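Side-chain contacts in replication initiator protein (Staphylococcus aureus subsp. aureus, PDB 4PTA), which initiates replication of staphylococcal multiresistance plasmids, probably by binding and assembling on the plasmid origin through an N-terminal domain of the helix-turn-helix class: residues Phe6-Glu9 / Glu10-Glu14; Lys30-Asn34 / Asp35-Ala39; Asn79-Ile82 / Thr83-Lys87; Glu88-Val92 / Asp93-Gln97; Thr116-Asp119 / Ile120-Ile123. All blocks are in the same frame, centred on the assembly; numbering follows the deposited sequence.

Interaction 1 (Phe6-Glu9 / Glu10-Glu14)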
loop_
_atom_site.group_PDB
_atom_site.type_symbol
_atom_site.label_atom_id
_atom_site.label_comp_id
_atom_site.label_asym_id
_atom_site.label_seq_id
_atom_site.Cartn_x
_atom_site.Cartn_y
_atom_site.Cartn_z
ATOM N N PHE A 6 0.527 0.870 18.370
ATOM C CA PHE A 6 0.316 1.712 17.199
ATOM C C PHE A 6 0.159 3.154 17.660
ATOM O O PHE A 6 -0.744 3.471 18.432
ATOM C CB PHE A 6 -0.931 1.276 16.425
ATOM C CG PHE A 6 -0.817 -0.090 15.810
ATOM C CD1 PHE A 6 -1.403 -1.189 16.414
ATOM C CD2 PHE A 6 -0.119 -0.273 14.629
ATOM C CE1 PHE A 6 -1.292 -2.452 15.852
ATOM C CE2 PHE A 6 -0.007 -1.531 14.060
ATOM C CZ PHE A 6 -0.594 -2.623 14.672
ATOM N N THR A 7 1.041 4.029 17.193
ATOM C CA THR A 7 1.004 5.424 17.606
ATOM C C THR A 7 0.460 6.319 16.495
ATOM O O THR A 7 0.634 6.031 15.310
ATOM C CB THR A 7 2.395 5.921 18.046
ATOM O OG1 THR A 7 3.270 5.976 16.913
ATOM C CG2 THR A 7 2.986 4.990 19.095
ATOM N N VAL A 8 -0.207 7.400 16.889
ATOM C CA VAL A 8 -0.779 8.340 15.933
ATOM C C VAL A 8 0.326 8.991 15.104
ATOM O O VAL A 8 0.113 9.388 13.959
ATOM C CB VAL A 8 -1.611 9.431 16.645
ATOM C CG1 VAL A 8 -0.767 10.163 17.670
ATOM C CG2 VAL A 8 -2.205 10.404 15.637
ATOM N N GLU A 9 1.513 9.081 15.696
ATOM C CA GLU A 9 2.665 9.693 15.052
ATOM C C GLU A 9 3.231 8.788 13.962
ATOM O O GLU A 9 3.483 9.234 12.840
ATOM C CB GLU A 9 3.735 9.994 16.098
ATOM C CG GLU A 9 4.903 10.809 15.593
ATOM C CD GLU A 9 5.686 11.439 16.727
ATOM O OE1 GLU A 9 6.852 11.820 16.509
ATOM O OE2 GLU A 9 5.127 11.556 17.840
ATOM N N GLU A 10 3.432 7.517 14.300
ATOM C CA GLU A 10 3.922 6.534 13.346
ATOM C C GLU A 10 2.907 6.372 12.224
ATOM O O GLU A 10 3.263 6.087 11.083
ATOM C CB GLU A 10 4.166 5.191 14.042
ATOM C CG GLU A 10 4.596 4.063 13.115
ATOM C CD GLU A 10 5.981 4.281 12.531
ATOM O OE1 GLU A 10 6.741 5.109 13.082
ATOM O OE2 GLU A 10 6.311 3.624 11.518
ATOM N N ASN A 11 1.637 6.566 12.563
ATOM C CA ASN A 11 0.553 6.459 11.597
ATOM C C ASN A 11 0.566 7.587 10.566
ATOM O O ASN A 11 0.323 7.357 9.383
ATOM C CB ASN A 11 -0.801 6.414 12.315
ATOM C CG ASN A 11 -1.942 6.044 11.386
ATOM O OD1 ASN A 11 -2.364 6.845 10.553
ATOM N ND2 ASN A 11 -2.454 4.828 11.531
ATOM N N TYR A 12 0.844 8.807 11.013
ATOM C CA TYR A 12 0.906 9.942 10.098
ATOM C C TYR A 12 2.226 9.964 9.338
ATOM O O TYR A 12 2.323 10.531 8.250
ATOM C CB TYR A 12 0.651 11.260 10.835
ATOM C CG TYR A 12 -0.823 11.533 11.008
ATOM C CD1 TYR A 12 -1.538 10.965 12.053
ATOM C CD2 TYR A 12 -1.508 12.335 10.103
ATOM C CE1 TYR A 12 -2.891 11.198 12.203
ATOM C CE2 TYR A 12 -2.861 12.573 10.242
ATOM C CZ TYR A 12 -3.548 12.004 11.294
ATOM O OH TYR A 12 -4.897 12.242 11.436
ATOM N N LYS A 13 3.230 9.314 9.914
ATOM C CA LYS A 13 4.547 9.208 9.303
ATOM C C LYS A 13 4.532 8.203 8.151
ATOM O O LYS A 13 5.417 8.213 7.296
ATOM C CB LYS A 13 5.566 8.787 10.363
ATOM C CG LYS A 13 7.018 8.871 9.932
ATOM C CD LYS A 13 7.942 8.583 11.107
ATOM C CE LYS A 13 7.644 9.517 12.275
ATOM N NZ LYS A 13 8.547 9.283 13.431
ATOM N N GLU A 14 3.518 7.342 8.130
ATOM C CA GLU A 14 3.398 6.318 7.098
ATOM C C GLU A 14 2.331 6.662 6.063
ATOM O O GLU A 14 1.774 5.770 5.416
ATOM C CB GLU A 14 3.082 4.958 7.718
ATOM C CG GLU A 14 4.205 4.368 8.559
ATOM C CD GLU A 14 3.802 3.057 9.214
ATOM O OE1 GLU A 14 2.726 2.521 8.867
ATOM O OE2 GLU A 14 4.558 2.564 10.078
#

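Interaction 2 (Lys30-Asn34 / Asp35-Ala39)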
loop_
_atom_site.group_PDB
_atom_site.type_symbol
_atom_site.label_atom_id
_atom_site.label_comp_id
_atom_site.label_asym_id
_atom_site.label_seq_id
_atom_site.Cartn_x
_atom_site.Cartn_y
_atom_site.Cartn_z
ATOM N N LYS A 30 8.125 11.409 -18.634
ATOM C CA LYS A 30 9.394 11.918 -18.118
ATOM C C LYS A 30 9.512 13.417 -18.355
ATOM O O LYS A 30 9.995 14.159 -17.502
ATOM C CB LYS A 30 10.573 11.189 -18.768
ATOM C CG LYS A 30 11.121 10.037 -17.944
ATOM C CD LYS A 30 11.519 8.865 -18.822
ATOM C CE LYS A 30 12.426 9.299 -19.959
ATOM N NZ LYS A 30 12.716 8.174 -20.888
ATOM N N ASP A 31 9.047 13.849 -19.520
ATOM C CA ASP A 31 9.090 15.249 -19.916
ATOM C C ASP A 31 8.436 16.163 -18.878
ATOM O O ASP A 31 8.909 17.271 -18.639
ATOM C CB ASP A 31 8.395 15.416 -21.269
ATOM C CG ASP A 31 8.774 16.704 -21.966
ATOM O OD1 ASP A 31 8.257 17.772 -21.572
ATOM O OD2 ASP A 31 9.587 16.647 -22.912
ATOM N N LEU A 32 7.350 15.691 -18.272
ATOM C CA LEU A 32 6.569 16.484 -17.317
ATOM C C LEU A 32 7.416 17.147 -16.237
ATOM O O LEU A 32 8.382 16.568 -15.740
ATOM C CB LEU A 32 5.504 15.617 -16.639
ATOM C CG LEU A 32 4.322 15.107 -17.464
ATOM C CD1 LEU A 32 3.568 14.051 -16.679
ATOM C CD2 LEU A 32 3.396 16.249 -17.866
ATOM N N SER A 33 7.032 18.364 -15.866
ATOM C CA SER A 33 7.658 19.047 -14.743
ATOM C C SER A 33 7.297 18.329 -13.450
ATOM O O SER A 33 6.188 17.813 -13.304
ATOM C CB SER A 33 7.184 20.497 -14.664
ATOM O OG SER A 33 5.852 20.566 -14.185
ATOM N N ASN A 34 8.234 18.304 -12.512
ATOM C CA ASN A 34 7.988 17.703 -11.209
ATOM C C ASN A 34 6.729 18.260 -10.539
ATOM O O ASN A 34 6.044 17.553 -9.802
ATOM C CB ASN A 34 9.208 17.875 -10.303
ATOM C CG ASN A 34 10.407 17.080 -10.785
ATOM O OD1 ASN A 34 10.259 16.055 -11.453
ATOM N ND2 ASN A 34 11.602 17.544 -10.438
ATOM N N ASP A 35 6.416 19.523 -10.804
ATOM C CA ASP A 35 5.218 20.130 -10.234
ATOM C C ASP A 35 3.961 19.394 -10.699
ATOM O O ASP A 35 3.010 19.238 -9.941
ATOM C CB ASP A 35 5.118 21.614 -10.604
ATOM C CG ASP A 35 6.328 22.418 -10.157
ATOM O OD1 ASP A 35 6.720 22.316 -8.974
ATOM O OD2 ASP A 35 6.890 23.156 -10.996
ATOM N N ALA A 36 3.961 18.950 -11.952
ATOM C CA ALA A 36 2.808 18.253 -12.519
ATOM C C ALA A 36 2.768 16.783 -12.093
ATOM O O ALA A 36 1.697 16.242 -11.813
ATOM C CB ALA A 36 2.800 18.375 -14.035
ATOM N N LYS A 37 3.933 16.142 -12.048
ATOM C CA LYS A 37 4.030 14.785 -11.538
ATOM C C LYS A 37 3.514 14.713 -10.105
ATOM O O LYS A 37 2.683 13.867 -9.779
ATOM C CB LYS A 37 5.469 14.289 -11.592
ATOM C CG LYS A 37 6.076 14.316 -12.965
ATOM C CD LYS A 37 7.419 13.623 -12.961
ATOM C CE LYS A 37 7.977 13.506 -14.369
ATOM N NZ LYS A 37 9.293 12.818 -14.362
ATOM N N ILE A 38 4.002 15.608 -9.251
ATOM C CA ILE A 38 3.560 15.634 -7.862
ATOM C C ILE A 38 2.092 16.037 -7.760
ATOM O O ILE A 38 1.358 15.512 -6.926
ATOM C CB ILE A 38 4.420 16.582 -7.003
ATOM C CG1 ILE A 38 5.835 16.024 -6.849
ATOM C CG2 ILE A 38 3.777 16.788 -5.638
ATOM C CD1 ILE A 38 6.858 17.061 -6.447
ATOM N N ALA A 39 1.671 16.970 -8.608
ATOM C CA ALA A 39 0.281 17.418 -8.622
ATOM C C ALA A 39 -0.637 16.244 -8.917
ATOM O O ALA A 39 -1.698 16.097 -8.307
ATOM C CB ALA A 39 0.079 18.521 -9.655
#

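Interaction 3 (Asn79-Ile82 / Thr83-Lys87)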
loop_
_atom_site.group_PDB
_atom_site.type_symbol
_atom_site.label_atom_id
_atom_site.label_comp_id
_atom_site.label_asym_id
_atom_site.label_seq_id
_atom_site.Cartn_x
_atom_site.Cartn_y
_atom_site.Cartn_z
ATOM N N ASN A 79 -2.110 30.420 -9.301
ATOM C CA ASN A 79 -2.888 30.126 -10.503
ATOM C C ASN A 79 -2.054 30.122 -11.786
ATOM O O ASN A 79 -2.441 29.516 -12.784
ATOM C CB ASN A 79 -4.098 31.064 -10.623
ATOM C CG ASN A 79 -3.774 32.495 -10.244
ATOM O OD1 ASN A 79 -2.713 33.017 -10.588
ATOM N ND2 ASN A 79 -4.686 33.137 -9.520
ATOM N N LYS A 80 -0.908 30.793 -11.752
ATOM C CA LYS A 80 0.028 30.753 -12.869
ATOM C C LYS A 80 0.560 29.336 -13.038
ATOM O O LYS A 80 0.614 28.806 -14.147
ATOM C CB LYS A 80 1.190 31.718 -12.625
ATOM C CG LYS A 80 1.214 32.933 -13.544
ATOM C CD LYS A 80 1.842 32.611 -14.893
ATOM C CE LYS A 80 2.072 33.876 -15.708
ATOM N NZ LYS A 80 2.828 33.613 -16.966
ATOM N N LYS A 81 0.944 28.727 -11.922
ATOM C CA LYS A 81 1.525 27.392 -11.933
ATOM C C LYS A 81 0.497 26.309 -12.256
ATOM O O LYS A 81 0.774 25.412 -13.049
ATOM C CB LYS A 81 2.213 27.096 -10.597
ATOM C CG LYS A 81 3.124 25.882 -10.625
ATOM C CD LYS A 81 4.038 25.856 -9.415
ATOM C CE LYS A 81 4.948 27.075 -9.391
ATOM N NZ LYS A 81 5.849 27.079 -8.203
ATOM N N ILE A 82 -0.686 26.390 -11.650
ATOM C CA ILE A 82 -1.706 25.372 -11.883
ATOM C C ILE A 82 -2.143 25.356 -13.343
ATOM O O ILE A 82 -2.444 24.299 -13.897
ATOM C CB ILE A 82 -2.939 25.532 -10.963
ATOM C CG1 ILE A 82 -4.223 25.629 -11.793
ATOM C CG2 ILE A 82 -2.785 26.729 -10.052
ATOM C CD1 ILE A 82 -5.480 25.725 -10.959
ATOM N N THR A 83 -2.172 26.533 -13.960
ATOM C CA THR A 83 -2.451 26.643 -15.385
ATOM C C THR A 83 -1.459 25.788 -16.167
ATOM O O THR A 83 -1.848 24.974 -17.008
ATOM C CB THR A 83 -2.382 28.109 -15.853
ATOM O OG1 THR A 83 -3.648 28.741 -15.622
ATOM C CG2 THR A 83 -2.049 28.191 -17.334
ATOM N N LYS A 84 -0.176 25.970 -15.873
ATOM C CA LYS A 84 0.868 25.154 -16.476
ATOM C C LYS A 84 0.661 23.672 -16.160
ATOM O O LYS A 84 0.933 22.806 -16.996
ATOM C CB LYS A 84 2.246 25.609 -15.987
ATOM C CG LYS A 84 3.381 24.670 -16.362
ATOM C CD LYS A 84 4.634 24.973 -15.560
ATOM C CE LYS A 84 5.645 23.839 -15.669
ATOM N NZ LYS A 84 6.783 23.999 -14.711
ATOM N N ILE A 85 0.178 23.388 -14.951
ATOM C CA ILE A 85 -0.017 22.013 -14.497
ATOM C C ILE A 85 -1.104 21.296 -15.286
ATOM O O ILE A 85 -0.875 20.217 -15.829
ATOM C CB ILE A 85 -0.370 21.953 -12.999
ATOM C CG1 ILE A 85 0.846 22.317 -12.150
ATOM C CG2 ILE A 85 -0.881 20.568 -12.627
ATOM C CD1 ILE A 85 0.537 22.451 -10.680
ATOM N N LYS A 86 -2.289 21.896 -15.336
ATOM C CA LYS A 86 -3.398 21.327 -16.088
ATOM C C LYS A 86 -3.002 21.106 -17.539
ATOM O O LYS A 86 -3.145 20.005 -18.068
ATOM C CB LYS A 86 -4.610 22.248 -16.043
ATOM C CG LYS A 86 -5.165 22.492 -14.659
ATOM C CD LYS A 86 -6.464 23.265 -14.757
ATOM C CE LYS A 86 -7.047 23.548 -13.391
ATOM N NZ LYS A 86 -8.367 24.238 -13.481
ATOM N N LYS A 87 -2.505 22.160 -18.179
ATOM C CA LYS A 87 -2.130 22.090 -19.584
ATOM C C LYS A 87 -1.127 20.974 -19.826
ATOM O O LYS A 87 -1.164 20.305 -20.859
ATOM C CB LYS A 87 -1.561 23.428 -20.063
ATOM C CG LYS A 87 -2.606 24.524 -20.188
ATOM C CD LYS A 87 -2.001 25.836 -20.657
ATOM C CE LYS A 87 -3.050 26.937 -20.669
ATOM N NZ LYS A 87 -2.471 28.272 -20.974
#

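Interaction 4 (Glu88-Val92 / Asp93-Gln97)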
loop_
_atom_site.group_PDB
_atom_site.type_symbol
_atom_site.label_atom_id
_atom_site.label_comp_id
_atom_site.label_asym_id
_atom_site.label_seq_id
_atom_site.Cartn_x
_atom_site.Cartn_y
_atom_site.Cartn_z
ATOM N N GLU A 88 -0.232 20.779 -18.865
ATOM C CA GLU A 88 0.785 19.739 -18.971
ATOM C C GLU A 88 0.179 18.346 -18.875
ATOM O O GLU A 88 0.527 17.460 -19.653
ATOM C CB GLU A 88 1.846 19.921 -17.889
ATOM C CG GLU A 88 3.202 20.313 -18.426
ATOM C CD GLU A 88 4.219 20.515 -17.326
ATOM O OE1 GLU A 88 3.826 20.964 -16.228
ATOM O OE2 GLU A 88 5.411 20.220 -17.558
ATOM N N LEU A 89 -0.725 18.157 -17.918
ATOM C CA LEU A 89 -1.328 16.850 -17.693
ATOM C C LEU A 89 -2.277 16.472 -18.829
ATOM O O LEU A 89 -2.330 15.314 -19.234
ATOM C CB LEU A 89 -2.048 16.791 -16.341
ATOM C CG LEU A 89 -1.214 17.018 -15.071
ATOM C CD1 LEU A 89 -2.107 16.990 -13.832
ATOM C CD2 LEU A 89 -0.081 16.009 -14.943
ATOM N N GLU A 90 -3.015 17.453 -19.344
ATOM C CA GLU A 90 -3.932 17.224 -20.462
ATOM C C GLU A 90 -3.188 16.862 -21.745
ATOM O O GLU A 90 -3.614 15.989 -22.498
ATOM C CB GLU A 90 -4.821 18.450 -20.692
ATOM C CG GLU A 90 -5.782 18.731 -19.548
ATOM C CD GLU A 90 -6.602 19.989 -19.763
ATOM O OE1 GLU A 90 -7.846 19.903 -19.701
ATOM O OE2 GLU A 90 -6.003 21.063 -19.981
ATOM N N ASN A 91 -2.070 17.538 -21.979
ATOM C CA ASN A 91 -1.240 17.288 -23.146
ATOM C C ASN A 91 -0.789 15.831 -23.233
ATOM O O ASN A 91 -0.493 15.330 -24.319
ATOM C CB ASN A 91 -0.030 18.231 -23.138
ATOM C CG ASN A 91 0.804 18.134 -24.404
ATOM O OD1 ASN A 91 0.423 18.650 -25.454
ATOM N ND2 ASN A 91 1.956 17.482 -24.306
ATOM N N VAL A 92 -0.743 15.154 -22.089
ATOM C CA VAL A 92 -0.322 13.755 -22.038
ATOM C C VAL A 92 -1.468 12.810 -21.674
ATOM O O VAL A 92 -1.241 11.651 -21.327
ATOM C CB VAL A 92 0.853 13.546 -21.057
ATOM C CG1 VAL A 92 2.152 14.021 -21.677
ATOM C CG2 VAL A 92 0.586 14.262 -19.739
ATOM N N ASP A 93 -2.695 13.316 -21.757
ATOM C CA ASP A 93 -3.892 12.518 -21.484
ATOM C C ASP A 93 -3.936 11.973 -20.058
ATOM O O ASP A 93 -4.436 10.875 -19.817
ATOM C CB ASP A 93 -4.016 11.368 -22.489
ATOM C CG ASP A 93 -4.268 11.854 -23.905
ATOM O OD1 ASP A 93 -5.031 12.830 -24.075
ATOM O OD2 ASP A 93 -3.701 11.261 -24.845
ATOM N N LEU A 94 -3.411 12.749 -19.117
ATOM C CA LEU A 94 -3.423 12.370 -17.710
ATOM C C LEU A 94 -4.565 13.081 -16.998
ATOM O O LEU A 94 -4.877 12.780 -15.850
ATOM C CB LEU A 94 -2.090 12.730 -17.058
ATOM C CG LEU A 94 -1.212 11.601 -16.522
ATOM C CD1 LEU A 94 -1.357 10.324 -17.333
ATOM C CD2 LEU A 94 0.242 12.057 -16.470
ATOM N N LEU A 95 -5.189 14.023 -17.698
ATOM C CA LEU A 95 -6.291 14.800 -17.140
ATOM C C LEU A 95 -7.273 15.189 -18.242
ATOM O O LEU A 95 -6.873 15.454 -19.376
ATOM C CB LEU A 95 -5.748 16.053 -16.437
ATOM C CG LEU A 95 -6.646 16.878 -15.508
ATOM C CD1 LEU A 95 -5.822 17.924 -14.779
ATOM C CD2 LEU A 95 -7.781 17.547 -16.255
ATOM N N ILE A 96 -8.558 15.214 -17.909
ATOM C CA ILE A 96 -9.580 15.697 -18.832
ATOM C C ILE A 96 -10.431 16.776 -18.177
ATOM O O ILE A 96 -11.076 16.532 -17.159
ATOM C CB ILE A 96 -10.508 14.564 -19.308
ATOM C CG1 ILE A 96 -9.743 13.581 -20.193
ATOM C CG2 ILE A 96 -11.691 15.132 -20.072
ATOM C CD1 ILE A 96 -10.615 12.496 -20.788
ATOM N N GLN A 97 -10.425 17.972 -18.756
ATOM C CA GLN A 97 -11.293 19.045 -18.285
ATOM C C GLN A 97 -12.557 19.128 -19.135
ATOM O O GLN A 97 -12.663 19.980 -20.015
ATOM C CB GLN A 97 -10.564 20.394 -18.298
ATOM C CG GLN A 97 -9.480 20.530 -17.240
ATOM C CD GLN A 97 -8.912 21.939 -17.147
ATOM O OE1 GLN A 97 -9.160 22.658 -16.176
ATOM N NE2 GLN A 97 -8.139 22.334 -18.152
#

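Interaction 5 (Thr116-Asp119 / Ile120-Ile123)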
loop_
_atom_site.group_PDB
_atom_site.type_symbol
_atom_site.label_atom_id
_atom_site.label_comp_id
_atom_site.label_asym_id
_atom_site.label_seq_id
_atom_site.Cartn_x
_atom_site.Cartn_y
_atom_site.Cartn_z
ATOM N N THR A 116 3.807 0.495 -21.470
ATOM C CA THR A 116 4.283 -0.192 -22.662
ATOM C C THR A 116 5.269 -1.272 -22.263
ATOM O O THR A 116 5.812 -1.244 -21.159
ATOM C CB THR A 116 4.997 0.764 -23.626
ATOM O OG1 THR A 116 6.224 1.216 -23.034
ATOM C CG2 THR A 116 4.105 1.958 -23.963
ATOM N N LYS A 117 5.500 -2.222 -23.164
ATOM C CA LYS A 117 6.474 -3.278 -22.921
ATOM C C LYS A 117 7.819 -2.697 -22.488
ATOM O O LYS A 117 8.542 -3.307 -21.703
ATOM C CB LYS A 117 6.657 -4.146 -24.169
ATOM C CG LYS A 117 5.427 -4.944 -24.573
ATOM C CD LYS A 117 5.753 -5.891 -25.721
ATOM C CE LYS A 117 4.528 -6.668 -26.182
ATOM N NZ LYS A 117 4.872 -7.644 -27.255
ATOM N N ASN A 118 8.152 -1.514 -23.000
ATOM C CA ASN A 118 9.403 -0.867 -22.630
ATOM C C ASN A 118 9.342 -0.309 -21.215
ATOM O O ASN A 118 10.293 -0.450 -20.450
ATOM C CB ASN A 118 9.777 0.230 -23.627
ATOM C CG ASN A 118 11.186 0.760 -23.408
ATOM O OD1 ASN A 118 12.170 0.112 -23.771
ATOM N ND2 ASN A 118 11.288 1.944 -22.810
ATOM N N ASP A 119 8.222 0.322 -20.870
ATOM C CA ASP A 119 8.006 0.787 -19.506
ATOM C C ASP A 119 8.251 -0.359 -18.533
ATOM O O ASP A 119 8.998 -0.220 -17.566
ATOM C CB ASP A 119 6.588 1.330 -19.332
ATOM C CG ASP A 119 6.383 2.656 -20.034
ATOM O OD1 ASP A 119 7.302 3.498 -19.982
ATOM O OD2 ASP A 119 5.306 2.856 -20.636
ATOM N N ILE A 120 7.615 -1.494 -18.803
ATOM C CA ILE A 120 7.817 -2.690 -18.002
ATOM C C ILE A 120 9.307 -3.014 -17.875
ATOM O O ILE A 120 9.840 -3.091 -16.766
ATOM C CB ILE A 120 7.042 -3.886 -18.591
ATOM C CG1 ILE A 120 5.536 -3.622 -18.507
ATOM C CG2 ILE A 120 7.415 -5.179 -17.874
ATOM C CD1 ILE A 120 4.683 -4.589 -19.308
ATOM N N TYR A 121 9.977 -3.183 -19.012
ATOM C CA TYR A 121 11.409 -3.465 -19.027
ATOM C C TYR A 121 12.194 -2.455 -18.191
ATOM O O TYR A 121 12.977 -2.829 -17.314
ATOM C CB TYR A 121 11.929 -3.484 -20.465
ATOM C CG TYR A 121 13.435 -3.554 -20.572
ATOM C CD1 TYR A 121 14.128 -4.683 -20.157
ATOM C CD2 TYR A 121 14.164 -2.494 -21.097
ATOM C CE1 TYR A 121 15.505 -4.754 -20.255
ATOM C CE2 TYR A 121 15.542 -2.555 -21.200
ATOM C CZ TYR A 121 16.207 -3.688 -20.777
ATOM O OH TYR A 121 17.580 -3.755 -20.876
ATOM N N GLU A 122 11.972 -1.174 -18.469
ATOM C CA GLU A 122 12.602 -0.092 -17.723
ATOM C C GLU A 122 12.274 -0.140 -16.230
ATOM O O GLU A 122 13.168 -0.023 -15.390
ATOM C CB GLU A 122 12.195 1.260 -18.307
ATOM C CG GLU A 122 13.015 1.659 -19.510
ATOM C CD GLU A 122 14.495 1.697 -19.195
ATOM O OE1 GLU A 122 14.885 2.416 -18.249
ATOM O OE2 GLU A 122 15.265 0.997 -19.883
ATOM N N ILE A 123 10.995 -0.306 -15.906
ATOM C CA ILE A 123 10.568 -0.358 -14.511
ATOM C C ILE A 123 11.240 -1.507 -13.759
ATOM O O ILE A 123 11.502 -1.404 -12.562
ATOM C CB ILE A 123 9.030 -0.445 -14.379
ATOM C CG1 ILE A 123 8.381 0.859 -14.853
ATOM C CG2 ILE A 123 8.629 -0.723 -12.939
ATOM C CD1 ILE A 123 6.868 0.840 -14.819
#

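Interaction 1 (Phe6-Glu9 / Glu10-Glu14)
The backbone turns into the helix 8-13 at Thr7, whose carbonyl O accepts Asn11 N at 3.0 Å, and the Val8 and Glu9 carbonyls take Tyr12 N and Lys13 N in the same way. Thr7 is the N-cap. Its OG1 sits between the backbone N and the carbonyl carbon (chi1 68°), and from there it accepts Glu10 N at 3.0 Å. From the next residue, the CG2 branch of Val8 meets the ring of Tyr12, 3.6 Å from CE1, one turn along. The Val8 carbonyl O lies at the edge of that ring, in its plane. Tyr12 OH bonds to Asp124 of the third subunit, and Val8 also packs on Ile120 of that subunit. Asn11 OD1 accepts from Arg15 of its own chain. Glu9 OE1 and Lys13 NZ stay 4.3 Å apart, beyond a salt bridge, and Lys13 NZ bonds instead to Gln4 of the fourth subunit. The cap is thus met within the chain, while the polar ends of Tyr12 and Lys13 are satisfied by other subunits.

Interaction 2 (Lys30-Asn34 / Asp35-Ala39)
Ser33 meets Ala36 and Lys37 through backbone hydrogen bonds that start the helix 34-44. Its carbonyl O accepts both Lys37 N at 3.1 Å and Ala36 N at 2.8 Å. Asn34 O takes Ile38 N. The capping bond is weak: Ser33 OG, at the N-cap, accepts Ala36 N at 3.3 Å. This hydroxyl has a second partner, Glu88. The long side chain of Lys37 adds a polar contact. It runs back extended along the loop, and NZ makes a weak hydrogen bond to Lys30 O at 3.5 Å. A further bond of NZ goes to Phe23 O, and Phe24 adds a cation-pi contact. Apolar packing comes from the same lysine, whose CG lies 3.9 Å from Leu32 CB. Leu32 CD2 is farther from Ala36 CB, at 4.4 Å. The contact joins the loop after helix 27-30 to helix 34-44. Helix 79-91 lies against it through Lys84, Glu88 and Leu89, while Leu32 packs on Val92 and Leu94.

Interaction 3 (Asn79-Ile82 / Thr83-Lys87)
Ile82 and Lys86 run alongside each other, one turn apart, on the alpha-helix 79-91, in the N-terminal region of a RepA protein related to helix-turn-helix proteins. Ile82 CD1 touches Lys86 CE at 3.6 Å, so the aliphatic part of the lysine does the packing. Under this pair, Lys86 N donates to Ile82 O at 2.8 Å. Ile85 N likewise reaches Lys81 O at 2.8 Å. In the next shell, Leu71 of helix 68-74 packs on both Ile82 and Lys86, and Ile85 rests on Leu75 and Cys77. These neighbours cover the buried side of the helix. Beyond the aliphatic stretch, Lys86 NZ hydrogen-bonds Gln97 OE1. Thr83 lies on the exposed side. Its OG1 is anti to its carbonyl carbon (chi1 -85°), which brings it back to the preceding turn. There Asn79 O accepts Thr83 N at 3.2 Å and, weakly, Thr83 OG1 at 3.2 Å.

Interaction 4 (Glu88-Val92 / Asp93-Gln97)
Leu89 and Leu95 form the apolar centre, crossing at a slant with their CB atoms 3.8 Å apart. Their CD1 branches also meet, at 3.9 Å. Leu94 joins from the turn, its CB 4.1 Å from Leu89 CB. Val92 CG2 touches Leu94 CD2 at 4.0 Å. Around this centre, Tyr29 packs on Val92 and Leu94, Tyr40 on Leu94, and Leu108 on Leu95. Farther out, the Glu90 side chain runs across Leu95, with CG close to both the Leu95 carbonyl O and its CD2 methyl. The chain is extended beyond CG, and this carries the carboxylate to Gln97. Gln97 NE2 donates to Glu90 OE1 at 2.9 Å (151° at the hydrogen). Glu90 OE1 lies close to the amide plane of Gln97, but the donor comes from above the carboxylate plane, and the two planes are 65° apart. Gln97 N adds a weak bond to the same oxygen. The backbone closes the turn. Leu94 N donates to Leu89 O at 2.8 Å, and Val92 N also donates to that oxygen. Asp93 N donates to Glu90 O at 2.9 Å. Asp93 has positive phi (61°) and is the C-prime residue of a Schellman motif, which ends helix 79-91 and leads into the strand 95-97 of a two-stranded antiparallel sheet.

Interaction 5 (Thr116-Asp119 / Ile120-Ile123)
A capping box opens the helix 117-127, and the first turn after it joins Thr116-Asp119 to Ile120-Ile123. Ile120 N donates to Thr116 O at 3.0 Å, and Ile123 N donates to Asp119 O. In the box, Asp119 N donates to Thr116 OG1 at 3.1 Å (168° at the hydrogen). In return Thr116 N donates to Asp119 OD2 at 2.9 Å, on the anti side of the carboxylate. CG of Asp119 is anti to its carbonyl carbon (chi1 -72°), which turns the acid back toward the cap. Asn26 ND2 is a further donor, so OD2 accepts from both Thr116 N and Asn26 ND2. Asn118 and Glu122 run alongside each other in the same direction, with Asn118 ND2 3.7 Å from Glu122 CG. Their amide and carboxylate planes are 25° apart. Ile120 places CG1 3.6 Å from Thr116 O. The helix rests on the loop before helix 27-30, where Val22 meets Asp119 and Thr25 meets Glu122 and Ile123. Tyr12, on helix 8-13 of the third subunit, packs on Ile120 and Ile123.

How the interactions relate
Interactions 2, 3 and 4 form one cluster, with centres about 11 to 12 Å apart. The link from interaction 2 to interaction 4 is polar, a probable hydrogen bond of 2.9 Å between Ser33 OG and Glu88 OE1. Interaction 3 reaches interaction 4 in a similar way, with Lys86 NZ 3.2 Å from Gln97 OE1. Ala39 CB packs 3.7 Å from Ile85 CG2, tying interaction 2 to interaction 3. Interactions 1 and 5 lie apart within the chain, their centres about 34 Å from each other, yet both touch the third subunit. Residues of interaction 1 pack on the equivalents of interaction 5 there, so the two sites are joined between subunits.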